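Local structure of fructose-bisphosphate aldolase (Slackia heliotrinireducens, 4MOZ) at residues A159-L162 / V163-H167; K182-G185 / K186-A190; A287-A290 / I291-D295. The protein belongs to the DeoC/LacD family of aldolases and folds as a closed eight-stranded TIM barrel, with five chains in the assembly. All coordinates share one frame; numbering follows the deposited sequence.

How the interactions relate
The three interactions are separate local contacts on one TIM barrel, met in series along the chain. Interaction 1 lies in helix 152-168, interaction 2 in the loop between strand 172-177 and helix 191-204, and interaction 3 at the C-terminal end of helix 278-294. Their centres are about 27 Å (1 and 2), about 30 Å (1 and 3) and about 32 Å (2 and 3) apart, and none touches another, the nearest atoms of interactions 1 and 2 being about 16 Å apart. Interactions 1 and 3 lie on opposite sides of the chain's centre. Interactions 1 and 2 both meet the second subunit, whereas no other chain of the assembly touches interaction 3.

Interaction 1 of 3, residues A159-L162 / V163-H167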
loop_
_atom_site.group_PDB
_atom_site.type_symbol
_atom_site.label_atom_id
_atom_site.label_comp_id
_atom_site.label_asym_id
_atom_site.label_seq_id
_atom_site.Cartn_x
_atom_site.Cartn_y
_atom_site.Cartn_z
ATOM N N ALA C 159 13.782 -6.428 -1.997
ATOM C CA ALA C 159 15.110 -7.045 -1.875
ATOM C C ALA C 159 15.994 -6.344 -0.848
ATOM O O ALA C 159 16.588 -6.999 0.002
ATOM C CB ALA C 159 15.810 -7.116 -3.224
ATOM N N GLY C 160 16.065 -5.016 -0.928
ATOM C CA GLY C 160 16.889 -4.229 -0.020
ATOM C C GLY C 160 16.525 -4.460 1.435
ATOM O O GLY C 160 17.403 -4.654 2.271
ATOM N N GLN C 161 15.224 -4.457 1.725
ATOM C CA GLN C 161 14.710 -4.690 3.074
ATOM C C GLN C 161 14.998 -6.116 3.533
ATOM O O GLN C 161 15.326 -6.351 4.706
ATOM C CB GLN C 161 13.201 -4.404 3.125
ATOM C CG GLN C 161 12.547 -4.599 4.490
ATOM C CD GLN C 161 12.972 -3.559 5.520
ATOM O OE1 GLN C 161 13.486 -2.500 5.177
ATOM N NE2 GLN C 161 12.744 -3.860 6.790
ATOM N N LEU C 162 14.870 -7.056 2.601
ATOM C CA LEU C 162 15.089 -8.466 2.878
ATOM C C LEU C 162 16.537 -8.747 3.279
ATOM O O LEU C 162 16.790 -9.491 4.231
ATOM C CB LEU C 162 14.716 -9.304 1.658
ATOM C CG LEU C 162 14.499 -10.793 1.910
ATOM C CD1 LEU C 162 13.159 -11.038 2.593
ATOM C CD2 LEU C 162 14.583 -11.549 0.594
ATOM N N VAL C 163 17.478 -8.150 2.551
ATOM C CA VAL C 163 18.899 -8.344 2.832
ATOM C C VAL C 163 19.229 -7.850 4.238
ATOM O O VAL C 163 19.867 -8.563 5.016
ATOM C CB VAL C 163 19.809 -7.659 1.787
ATOM C CG1 VAL C 163 21.271 -7.768 2.203
ATOM C CG2 VAL C 163 19.616 -8.291 0.416
ATOM N N ALA C 164 18.769 -6.644 4.562
ATOM C CA ALA C 164 18.954 -6.076 5.892
ATOM C C ALA C 164 18.394 -6.991 6.986
ATOM O O ALA C 164 19.046 -7.221 7.998
ATOM C CB ALA C 164 18.318 -4.701 5.968
ATOM N N GLN C 165 17.200 -7.529 6.763
ATOM C CA GLN C 165 16.522 -8.349 7.763
ATOM C C GLN C 165 17.153 -9.725 7.916
ATOM O O GLN C 165 17.254 -10.243 9.034
ATOM C CB GLN C 165 15.039 -8.494 7.432
ATOM C CG GLN C 165 14.209 -7.262 7.747
ATOM C CD GLN C 165 12.746 -7.433 7.383
ATOM O OE1 GLN C 165 11.869 -7.212 8.209
ATOM N NE2 GLN C 165 12.477 -7.837 6.143
ATOM N N ALA C 166 17.573 -10.313 6.796
ATOM C CA ALA C 166 18.233 -11.614 6.815
ATOM C C ALA C 166 19.548 -11.556 7.585
ATOM O O ALA C 166 19.835 -12.430 8.408
ATOM C CB ALA C 166 18.464 -12.121 5.403
ATOM N N HIS C 167 20.334 -10.514 7.328
ATOM C CA HIS C 167 21.624 -10.354 7.985
ATOM C C HIS C 167 21.490 -10.046 9.441
ATOM O O HIS C 167 22.352 -10.413 10.236
ATOM C CB HIS C 167 22.480 -9.326 7.264
ATOM C CG HIS C 167 23.058 -9.841 5.972
ATOM N ND1 HIS C 167 23.560 -9.029 5.026
ATOM C CD2 HIS C 167 23.177 -11.142 5.480
ATOM C CE1 HIS C 167 23.994 -9.768 3.986
ATOM N NE2 HIS C 167 23.758 -11.062 4.267
#
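Q161 and Q165 sit one helical turn apart, and their side chains pass each other at a slant, with the amide planes turned 63° against one another. Q161 CG lies against the amide nitrogen of Q165, 3.6 Å from Q165 NE2, and the two amide groups also meet, Q161 NE2 being 3.6 Å from Q165 CD. Two torsions of Q161 account for this approach. CG stands opposite the backbone N (chi1 -179°), and the bend at chi2, 69°, brings the end of a side chain whose CB points away nearer to Q165. Q165, by contrast, runs extended beyond CG and passes alongside the carbonyl of Q161, its CG 3.4 Å from Q161 O. That same oxygen accepts the backbone bond from Q165 N at 3.0 Å. The polar end of Q161 is anchored elsewhere, OE1 accepting from the backbone N of D124 of the second subunit, so Q161 lies at a subunit interface. Neighbouring turns are tied by V163 N to A159 O (2.9 Å) and A166 N to L162 O (2.8 Å), while the bond from A164 N to G160 O is weak. V163 CG2 also lies against A159 O, at 3.3 Å. L162 and A166 face strand 138-145, V163 reaches V173 of strand 172-177, and A164 packs on A127 of the second subunit. Helix 152-168 thus packs on both the barrel and a neighbouring subunit; between strands 138-145 and 172-177 it is the helix of a beta-alpha-beta unit of the TIM barrel.

Interaction 2 of 3, residues K182-G185 / K186-A190; sequences KAVG and KDEKA
V184 turns CG1 to the side opposite its own N (chi1 -175°), which places this methyl beside E188, 3.7 Å from E188 N. E188 meets it with a first torsion of -99°, off the staggered positions, and its CG comes to 3.9 Å from V184 CG1. The same CG lies 3.5 Å from G185 O, so the aliphatic part of the glutamate rests against both residues. Its carboxylate is directed to R180, which forms a salt bridge with OE2. Two backbone bonds, each spanning three residues, hold the bend: D187 N to V184 O at 3.1 Å and E188 N to G185 O at 3.2 Å. Both donors sit well above the plane of the carbonyl they reach. G185, whose O accepts the second bond, has positive phi (51°). D187 sets its CB 3.5 Å from V184 O, and K186 NZ and D187 OD1 make a long salt bridge of 3.6 Å. A type I beta turn from D187 to A190 overlaps these bonds. D187 O also accepts from T193 OG1, which ties this turn to the first turn of helix 191-204, with A190 at the N-cap. Overlapping turns, with a short 3-10 segment at K186 and D187, form the lead-in to a helix within a strand-to-helix loop of the TIM barrel.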
loop_
_atom_site.group_PDB
_atom_site.type_symbol
_atom_site.label_atom_id
_atom_site.label_comp_id
_atom_site.label_asym_id
_atom_site.label_seq_id
_atom_site.Cartn_x
_atom_site.Cartn_y
_atom_site.Cartn_z
ATOM N N LYS C 182 10.568 -5.120 -21.462
ATOM C CA LYS C 182 10.474 -4.236 -22.616
ATOM C C LYS C 182 11.772 -3.450 -22.865
ATOM O O LYS C 182 12.284 -3.419 -23.986
ATOM C CB LYS C 182 9.357 -3.258 -22.270
ATOM C CG LYS C 182 8.550 -2.626 -23.371
ATOM C CD LYS C 182 7.717 -1.568 -22.672
ATOM C CE LYS C 182 6.428 -1.266 -23.391
ATOM N NZ LYS C 182 5.469 -0.646 -22.439
ATOM N N ALA C 183 12.298 -2.832 -21.806
ATOM C CA ALA C 183 13.500 -1.994 -21.877
ATOM C C ALA C 183 14.777 -2.788 -22.122
ATOM O O ALA C 183 15.771 -2.237 -22.596
ATOM C CB ALA C 183 13.648 -1.168 -20.606
ATOM N N VAL C 184 14.750 -4.075 -21.789
ATOM C CA VAL C 184 15.943 -4.908 -21.861
ATOM C C VAL C 184 16.022 -5.638 -23.201
ATOM O O VAL C 184 16.956 -5.416 -23.969
ATOM C CB VAL C 184 16.020 -5.898 -20.675
ATOM C CG1 VAL C 184 17.335 -6.661 -20.698
ATOM C CG2 VAL C 184 15.866 -5.162 -19.353
ATOM N N GLY C 185 15.048 -6.505 -23.471
ATOM C CA GLY C 185 14.963 -7.240 -24.739
ATOM C C GLY C 185 16.225 -7.975 -25.167
ATOM O O GLY C 185 16.703 -8.880 -24.468
ATOM N N LYS C 186 16.763 -7.575 -26.320
ATOM C CA LYS C 186 17.953 -8.203 -26.907
ATOM C C LYS C 186 19.226 -8.080 -26.056
ATOM O O LYS C 186 20.195 -8.812 -26.275
ATOM C CB LYS C 186 18.210 -7.667 -28.323
ATOM C CG LYS C 186 18.456 -6.166 -28.404
ATOM C CD LYS C 186 19.039 -5.777 -29.756
ATOM C CE LYS C 186 18.937 -4.280 -30.009
ATOM N NZ LYS C 186 19.720 -3.478 -29.029
ATOM N N ASP C 187 19.218 -7.160 -25.092
ATOM C CA ASP C 187 20.376 -6.930 -24.225
ATOM C C ASP C 187 20.409 -7.814 -22.973
ATOM O O ASP C 187 21.274 -7.628 -22.115
ATOM C CB ASP C 187 20.444 -5.455 -23.816
ATOM C CG ASP C 187 20.566 -4.522 -25.005
ATOM O OD1 ASP C 187 21.195 -4.906 -26.013
ATOM O OD2 ASP C 187 20.037 -3.397 -24.928
ATOM N N GLU C 188 19.485 -8.774 -22.878
ATOM C CA GLU C 188 19.370 -9.655 -21.704
ATOM C C GLU C 188 20.691 -10.272 -21.236
ATOM O O GLU C 188 20.979 -10.300 -20.038
ATOM C CB GLU C 188 18.347 -10.769 -21.951
ATOM C CG GLU C 188 16.978 -10.501 -21.348
ATOM C CD GLU C 188 16.198 -11.777 -21.071
ATOM O OE1 GLU C 188 16.095 -12.627 -21.979
ATOM O OE2 GLU C 188 15.684 -11.931 -19.942
ATOM N N LYS C 189 21.487 -10.759 -22.183
ATOM C CA LYS C 189 22.711 -11.483 -21.851
ATOM C C LYS C 189 23.972 -10.828 -22.426
ATOM O O LYS C 189 25.009 -11.480 -22.589
ATOM C CB LYS C 189 22.581 -12.956 -22.267
ATOM C CG LYS C 189 21.509 -13.694 -21.477
ATOM C CD LYS C 189 21.194 -15.065 -22.041
ATOM C CE LYS C 189 20.149 -15.754 -21.180
ATOM N NZ LYS C 189 19.713 -17.044 -21.779
ATOM N N ALA C 190 23.881 -9.532 -22.720
ATOM C CA ALA C 190 25.057 -8.749 -23.075
ATOM C C ALA C 190 25.999 -8.693 -21.870
ATOM O O ALA C 190 25.542 -8.686 -20.724
ATOM C CB ALA C 190 24.660 -7.349 -23.515
#

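Interaction 3 of 3, residues A287-A290 / I291-D295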
loop_
_atom_site.group_PDB
_atom_site.type_symbol
_atom_site.label_atom_id
_atom_site.label_comp_id
_atom_site.label_asym_id
_atom_site.label_seq_id
_atom_site.Cartn_x
_atom_site.Cartn_y
_atom_site.Cartn_z
ATOM N N ALA C 287 29.265 -34.731 -9.475
ATOM C CA ALA C 287 30.174 -34.189 -10.489
ATOM C C ALA C 287 30.334 -32.673 -10.354
ATOM O O ALA C 287 31.460 -32.159 -10.348
ATOM C CB ALA C 287 29.697 -34.555 -11.886
ATOM N N ILE C 288 29.208 -31.969 -10.238
ATOM C CA ILE C 288 29.208 -30.516 -10.054
ATOM C C ILE C 288 29.937 -30.128 -8.765
ATOM O O ILE C 288 30.818 -29.267 -8.785
ATOM C CB ILE C 288 27.775 -29.944 -10.061
ATOM C CG1 ILE C 288 27.117 -30.162 -11.430
ATOM C CG2 ILE C 288 27.784 -28.461 -9.714
ATOM C CD1 ILE C 288 25.617 -29.951 -11.433
ATOM N N SER C 289 29.577 -30.776 -7.658
ATOM C CA SER C 289 30.189 -30.513 -6.356
ATOM C C SER C 289 31.685 -30.837 -6.321
ATOM O O SER C 289 32.435 -30.219 -5.564
ATOM C CB SER C 289 29.469 -31.292 -5.253
ATOM O OG SER C 289 28.248 -30.667 -4.894
ATOM N N ALA C 290 32.113 -31.805 -7.130
ATOM C CA ALA C 290 33.525 -32.171 -7.194
ATOM C C ALA C 290 34.349 -31.047 -7.809
ATOM O O ALA C 290 35.419 -30.714 -7.298
ATOM C CB ALA C 290 33.721 -33.474 -7.952
ATOM N N ILE C 291 33.843 -30.456 -8.892
ATOM C CA ILE C 291 34.464 -29.269 -9.482
ATOM C C ILE C 291 34.405 -28.090 -8.510
ATOM O O ILE C 291 35.428 -27.480 -8.207
ATOM C CB ILE C 291 33.807 -28.871 -10.821
ATOM C CG1 ILE C 291 34.107 -29.925 -11.892
ATOM C CG2 ILE C 291 34.285 -27.494 -11.272
ATOM C CD1 ILE C 291 33.323 -29.751 -13.177
ATOM N N THR C 292 33.206 -27.811 -8.005
ATOM C CA THR C 292 32.927 -26.599 -7.241
ATOM C C THR C 292 33.570 -26.590 -5.855
ATOM O O THR C 292 34.158 -25.590 -5.447
ATOM C CB THR C 292 31.407 -26.383 -7.127
ATOM O OG1 THR C 292 30.825 -26.489 -8.432
ATOM C CG2 THR C 292 31.075 -25.019 -6.532
ATOM N N LEU C 293 33.462 -27.707 -5.142
ATOM C CA LEU C 293 33.928 -27.783 -3.756
ATOM C C LEU C 293 35.317 -28.412 -3.587
ATOM O O LEU C 293 36.038 -28.079 -2.639
ATOM C CB LEU C 293 32.902 -28.530 -2.892
ATOM C CG LEU C 293 31.441 -28.074 -3.004
ATOM C CD1 LEU C 293 30.502 -29.062 -2.324
ATOM C CD2 LEU C 293 31.252 -26.671 -2.441
ATOM N N ALA C 294 35.684 -29.309 -4.504
ATOM C CA ALA C 294 36.919 -30.098 -4.376
ATOM C C ALA C 294 37.955 -29.889 -5.494
ATOM O O ALA C 294 38.990 -30.557 -5.511
ATOM C CB ALA C 294 36.584 -31.577 -4.223
ATOM N N ASP C 295 37.669 -28.980 -6.424
ATOM C CA ASP C 295 38.642 -28.531 -7.436
ATOM C C ASP C 295 38.984 -29.530 -8.549
ATOM O O ASP C 295 39.981 -29.347 -9.260
ATOM C CB ASP C 295 39.931 -28.040 -6.760
ATOM C CG ASP C 295 39.677 -26.929 -5.763
ATOM O OD1 ASP C 295 39.276 -25.829 -6.195
ATOM O OD2 ASP C 295 39.869 -27.163 -4.547
#
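The backbone from A287 runs in helical bonds of four-residue span, such as L293 N to S289 O at 2.7 Å, until D295 leaves helical geometry with a positive phi of 72°. I288 O takes two donors from T292. T292 N binds it at 2.9 Å in the carbonyl plane, whereas T292 OG1, at 2.8 Å, comes from above that plane, 46° out of it. With a first torsion of -50°, the hydroxyl is placed beside the backbone N of T292 and so can fold back on the preceding turn. The side chains of I288 and T292 run alongside each other in a common direction, and I288 CG2 is 3.8 Å from T292 OG1, which is also hydrogen-bonded to N267 ND2. That link joins the helix to strand 266-269, and I288 and S289 pack on M38 of strand 37-41: this helix, 278-294, covers the seam where the last strand of the TIM barrel meets the first. One position further along, L293 leans back over S289, its CD1 3.8 Å from S289 CB and its CG 3.5 Å from S289 O. Near the end of the helix the bonding slackens, since A294 N reaches A290 O at 3.1 Å only weakly. S289 OG is hydrogen-bonded to V76 O, which fixes it to the rest of the barrel, and D295 OD1 is hydrogen-bonded to Y260 OH.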